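Local coordinates for protein NAD nucleotidase (Haemophilus influenzae, PDB 3ZTV) that hydrolyses NAD in the periplasm to adenosine and nicotinamide riboside, acting both as a pyrophosphatase and as a zinc-dependent 5'-nucleotidase, at residues I15-E26 against M262-D273. Sequence-based numbering, arbitrary orientation.
Sequences ILHINDHHSYLE and MEGWAYSAVVGD. With ZN (zinc ion), chain C.
H17 and G272 pair through both backbone groups, antiparallel: H17 N donates to G272 O at 3.0 Å, and G272 N returns a straighter bond to H17 O (162° at the hydrogen). With CG set between backbone N and carbonyl carbon (chi1 69°), the H17 ring turns one face over G272 N, offset toward the rim, while M262 packs obliquely on the ring. Toward the start of strand 11-18, a water donates to both I15 O and D273 OD1; D273 OD1 also forms a salt bridge with R288, and OD2 a hydrogen bond with Y60. Where the strands give way to loops, a second water accepts a long bond from N19 N and donates to G264 O and V270 O; a third links N19 O to S268 N. Strands 11-18 and 270-278 pair in one sheet of the metallophosphoesterase sandwich; M262 belongs to strand 258-263 of the other. D20 OD1 at 2.0 Å and H22 NE2 at 2.1 Å bind one zinc ion, completed by a water and D70; H22 is also hydrogen-bonded to T73. From the facing loop, Y267 N donates to D20 O at 2.9 Å, nearly straight but from above the carbonyl plane; D20 OD2 accepts from D226 N. The Y267 ring lies in an offset stack on Y24, planes 12° apart, with H22 CD2 near the plane at the Y267 edge. S268 OG sits 2.8 Å from both Y24 O and Y267 O; either could take its one proton, while a water donates to Y267 O and E26 O.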
loop_
_atom_site.group_PDB
_atom_site.type_symbol
_atom_site.label_atom_id
_atom_site.label_comp_id
_atom_site.label_asym_id
_atom_site.label_seq_id
_atom_site.Cartn_x
_atom_site.Cartn_y
_atom_site.Cartn_z
ATOM N N ILE A 15 29.765 -3.029 10.441
ATOM C CA ILE A 15 28.558 -2.408 10.980
ATOM C C ILE A 15 28.550 -2.493 12.511
ATOM O O ILE A 15 28.737 -3.558 13.086
ATOM C CB ILE A 15 27.301 -3.057 10.384
ATOM C CG1 ILE A 15 27.370 -2.998 8.849
ATOM C CG2 ILE A 15 26.042 -2.387 10.919
ATOM C CD1 ILE A 15 26.235 -3.703 8.166
ATOM N N LEU A 16 28.337 -1.348 13.145
ATOM C CA LEU A 16 28.267 -1.226 14.606
ATOM C C LEU A 16 26.970 -0.501 14.909
ATOM O O LEU A 16 26.733 0.589 14.370
ATOM C CB LEU A 16 29.453 -0.416 15.127
ATOM C CG LEU A 16 30.832 -1.048 14.884
ATOM C CD1 LEU A 16 31.955 -0.040 15.117
ATOM C CD2 LEU A 16 31.016 -2.264 15.780
ATOM N N HIS A 17 26.101 -1.091 15.727
ATOM C CA HIS A 17 24.758 -0.542 15.837
ATOM C C HIS A 17 24.124 -0.708 17.218
ATOM O O HIS A 17 24.416 -1.653 17.961
ATOM C CB HIS A 17 23.862 -1.159 14.757
ATOM C CG HIS A 17 23.576 -2.609 14.971
ATOM N ND1 HIS A 17 24.456 -3.618 14.642
ATOM C CD2 HIS A 17 22.478 -3.216 15.467
ATOM C CE1 HIS A 17 23.915 -4.785 14.948
ATOM N NE2 HIS A 17 22.711 -4.566 15.447
ATOM N N ILE A 18 23.274 0.260 17.560
ATOM C CA ILE A 18 22.372 0.157 18.713
ATOM C C ILE A 18 20.950 0.537 18.287
ATOM O O ILE A 18 20.736 1.066 17.175
ATOM C CB ILE A 18 22.796 1.051 19.923
ATOM C CG1 ILE A 18 22.520 2.545 19.693
ATOM C CG2 ILE A 18 24.253 0.837 20.276
ATOM C CD1 ILE A 18 22.605 3.379 20.990
ATOM N N ASN A 19 19.976 0.318 19.170
ATOM C CA ASN A 19 18.592 0.692 18.878
ATOM C C ASN A 19 17.824 0.810 20.180
ATOM O O ASN A 19 18.170 0.171 21.177
ATOM C CB ASN A 19 17.911 -0.360 17.997
ATOM C CG ASN A 19 17.877 -1.727 18.660
ATOM O OD1 ASN A 19 16.879 -2.120 19.288
ATOM N ND2 ASN A 19 18.969 -2.458 18.533
ATOM N N ASP A 20 16.786 1.645 20.181
ATOM C CA ASP A 20 15.810 1.653 21.271
ATOM C C ASP A 20 16.450 1.933 22.633
ATOM O O ASP A 20 16.141 1.289 23.646
ATOM C CB ASP A 20 15.023 0.341 21.303
ATOM C CG ASP A 20 14.138 0.171 20.081
ATOM O OD1 ASP A 20 12.989 0.682 20.077
ATOM O OD2 ASP A 20 14.586 -0.466 19.106
ATOM N N HIS A 21 17.356 2.895 22.670
ATOM C CA HIS A 21 17.932 3.240 23.969
ATOM C C HIS A 21 16.944 3.938 24.918
ATOM O O HIS A 21 17.118 3.863 26.135
ATOM C CB HIS A 21 19.315 3.936 23.869
ATOM C CG HIS A 21 19.286 5.427 23.717
ATOM N ND1 HIS A 21 19.355 6.056 22.489
ATOM C CD2 HIS A 21 19.300 6.416 24.648
ATOM C CE1 HIS A 21 19.366 7.365 22.670
ATOM N NE2 HIS A 21 19.343 7.608 23.970
ATOM N N HIS A 22 15.902 4.554 24.367
ATOM C CA HIS A 22 14.781 5.060 25.180
ATOM C C HIS A 22 15.240 5.913 26.374
ATOM O O HIS A 22 14.755 5.750 27.497
ATOM C CB HIS A 22 13.912 3.897 25.653
ATOM C CG HIS A 22 12.977 3.371 24.603
ATOM N ND1 HIS A 22 11.807 4.008 24.250
ATOM C CD2 HIS A 22 13.022 2.237 23.860
ATOM C CE1 HIS A 22 11.188 3.310 23.311
ATOM N NE2 HIS A 22 11.897 2.217 23.070
ATOM N N SER A 23 16.209 6.782 26.124
ATOM C CA SER A 23 16.681 7.721 27.137
ATOM C C SER A 23 17.352 7.067 28.344
ATOM O O SER A 23 17.471 7.701 29.405
ATOM C CB SER A 23 15.550 8.671 27.574
ATOM O OG SER A 23 15.068 9.422 26.471
ATOM N N TYR A 24 17.811 5.820 28.185
ATOM C CA TYR A 24 18.561 5.142 29.248
ATOM C C TYR A 24 20.020 5.582 29.203
ATOM O O TYR A 24 20.888 4.885 28.652
ATOM C CB TYR A 24 18.453 3.617 29.135
ATOM C CG TYR A 24 17.196 3.067 29.757
ATOM C CD1 TYR A 24 15.953 3.270 29.168
ATOM C CD2 TYR A 24 17.246 2.355 30.952
ATOM C CE1 TYR A 24 14.796 2.772 29.743
ATOM C CE2 TYR A 24 16.095 1.853 31.538
ATOM C CZ TYR A 24 14.873 2.063 30.924
ATOM O OH TYR A 24 13.739 1.557 31.516
ATOM N N LEU A 25 20.299 6.740 29.786
ATOM C CA LEU A 25 21.667 7.242 29.795
ATOM C C LEU A 25 22.541 6.521 30.818
ATOM O O LEU A 25 23.750 6.383 30.625
ATOM C CB LEU A 25 21.697 8.750 30.061
ATOM C CG LEU A 25 21.657 9.650 28.822
ATOM C CD1 LEU A 25 20.473 9.336 27.919
ATOM C CD2 LEU A 25 21.658 11.117 29.224
ATOM N N GLU A 26 21.928 6.062 31.904
ATOM C CA GLU A 26 22.653 5.359 32.957
ATOM C C GLU A 26 22.460 3.861 32.781
ATOM O O GLU A 26 21.546 3.436 32.086
ATOM C CB GLU A 26 22.136 5.785 34.338
ATOM C CG GLU A 26 22.389 7.247 34.697
ATOM C CD GLU A 26 22.008 7.573 36.134
ATOM O OE1 GLU A 26 22.461 6.853 37.052
ATOM O OE2 GLU A 26 21.259 8.545 36.355
ATOM N N MET A 262 19.232 -8.107 11.887
ATOM C CA MET A 262 19.623 -8.188 13.292
ATOM C C MET A 262 19.208 -6.954 14.083
ATOM O O MET A 262 19.147 -5.853 13.539
ATOM C CB MET A 262 21.129 -8.442 13.450
ATOM C CG MET A 262 22.030 -7.267 13.137
ATOM S SD MET A 262 22.135 -6.828 11.392
ATOM C CE MET A 262 23.549 -5.723 11.462
ATOM N N GLU A 263 18.933 -7.162 15.375
ATOM C CA GLU A 263 18.610 -6.103 16.333
ATOM C C GLU A 263 19.623 -6.179 17.480
ATOM O O GLU A 263 20.362 -7.179 17.607
ATOM C CB GLU A 263 17.183 -6.294 16.857
ATOM C CG GLU A 263 16.600 -5.103 17.597
ATOM C CD GLU A 263 15.101 -5.198 17.793
ATOM O OE1 GLU A 263 14.541 -6.308 17.785
ATOM O OE2 GLU A 263 14.460 -4.144 17.957
ATOM N N GLY A 264 19.648 -5.133 18.311
ATOM C CA GLY A 264 20.589 -5.022 19.418
ATOM C C GLY A 264 19.916 -4.842 20.772
ATOM O O GLY A 264 20.297 -3.975 21.571
ATOM N N TRP A 265 18.923 -5.681 21.047
ATOM C CA TRP A 265 18.217 -5.643 22.334
ATOM C C TRP A 265 17.590 -4.254 22.535
ATOM O O TRP A 265 16.889 -3.777 21.636
ATOM C CB TRP A 265 19.155 -6.062 23.481
ATOM C CG TRP A 265 18.463 -6.697 24.667
ATOM C CD1 TRP A 265 17.135 -6.985 24.791
ATOM C CD2 TRP A 265 19.085 -7.141 25.883
ATOM N NE1 TRP A 265 16.890 -7.571 26.015
ATOM C CE2 TRP A 265 18.072 -7.680 26.701
ATOM C CE3 TRP A 265 20.403 -7.139 26.353
ATOM C CZ2 TRP A 265 18.335 -8.199 27.975
ATOM C CZ3 TRP A 265 20.662 -7.651 27.608
ATOM C CH2 TRP A 265 19.631 -8.166 28.410
ATOM N N ALA A 266 17.814 -3.604 23.678
ATOM C CA ALA A 266 17.302 -2.256 23.923
ATOM C C ALA A 266 17.990 -1.643 25.136
ATOM O O ALA A 266 18.830 -2.282 25.778
ATOM C CB ALA A 266 15.784 -2.288 24.128
ATOM N N TYR A 267 17.622 -0.395 25.436
ATOM C CA TYR A 267 17.978 0.283 26.696
ATOM C C TYR A 267 19.491 0.366 26.932
ATOM O O TYR A 267 19.981 0.118 28.045
ATOM C CB TYR A 267 17.264 -0.353 27.902
ATOM C CG TYR A 267 15.746 -0.343 27.848
ATOM C CD1 TYR A 267 15.053 0.457 26.944
ATOM C CD2 TYR A 267 15.004 -1.129 28.719
ATOM C CE1 TYR A 267 13.657 0.456 26.900
ATOM C CE2 TYR A 267 13.617 -1.124 28.694
ATOM C CZ TYR A 267 12.950 -0.329 27.776
ATOM O OH TYR A 267 11.569 -0.321 27.729
ATOM N N SER A 268 20.212 0.738 25.877
ATOM C CA SER A 268 21.669 0.918 25.866
ATOM C C SER A 268 22.479 -0.301 26.327
ATOM O O SER A 268 23.610 -0.146 26.770
ATOM C CB SER A 268 22.109 2.226 26.570
ATOM O OG SER A 268 21.714 2.291 27.929
ATOM N N ALA A 269 21.939 -1.509 26.153
ATOM C CA ALA A 269 22.582 -2.707 26.712
ATOM C C ALA A 269 23.591 -3.383 25.795
ATOM O O ALA A 269 24.472 -4.094 26.292
ATOM C CB ALA A 269 21.530 -3.721 27.136
ATOM N N VAL A 270 23.467 -3.158 24.483
ATOM C CA VAL A 270 24.223 -3.939 23.497
ATOM C C VAL A 270 24.764 -3.063 22.390
ATOM O O VAL A 270 24.070 -2.157 21.907
ATOM C CB VAL A 270 23.325 -5.053 22.860
ATOM C CG1 VAL A 270 23.924 -5.611 21.552
ATOM C CG2 VAL A 270 23.094 -6.173 23.862
ATOM N N VAL A 271 26.000 -3.340 21.986
ATOM C CA VAL A 271 26.519 -2.854 20.716
ATOM C C VAL A 271 26.637 -4.057 19.783
ATOM O O VAL A 271 27.389 -4.994 20.074
ATOM C CB VAL A 271 27.882 -2.151 20.882
ATOM C CG1 VAL A 271 28.554 -1.942 19.521
ATOM C CG2 VAL A 271 27.716 -0.820 21.614
ATOM N N GLY A 272 25.877 -4.043 18.688
ATOM C CA GLY A 272 25.986 -5.098 17.692
ATOM C C GLY A 272 27.161 -4.828 16.767
ATOM O O GLY A 272 27.438 -3.688 16.413
ATOM N N ASP A 273 27.831 -5.899 16.360
ATOM C CA ASP A 273 29.106 -5.838 15.634
ATOM C C ASP A 273 29.053 -6.912 14.536
ATOM O O ASP A 273 29.160 -8.106 14.825
ATOM C CB ASP A 273 30.191 -6.132 16.684
ATOM C CG ASP A 273 31.600 -6.284 16.123
ATOM O OD1 ASP A 273 31.819 -6.203 14.903
ATOM O OD2 ASP A 273 32.509 -6.505 16.964
HETATM ZN ZN ZN C . 11.524 0.969 21.407
HETATM O O HOH W 1 31.592 -4.369 12.911
HETATM O O HOH W 2 20.119 0.614 23.077
HETATM O O HOH W 3 21.360 -1.438 21.564
HETATM O O HOH W 4 20.932 1.191 30.559
HETATM O O HOH W 5 9.840 0.407 20.354
#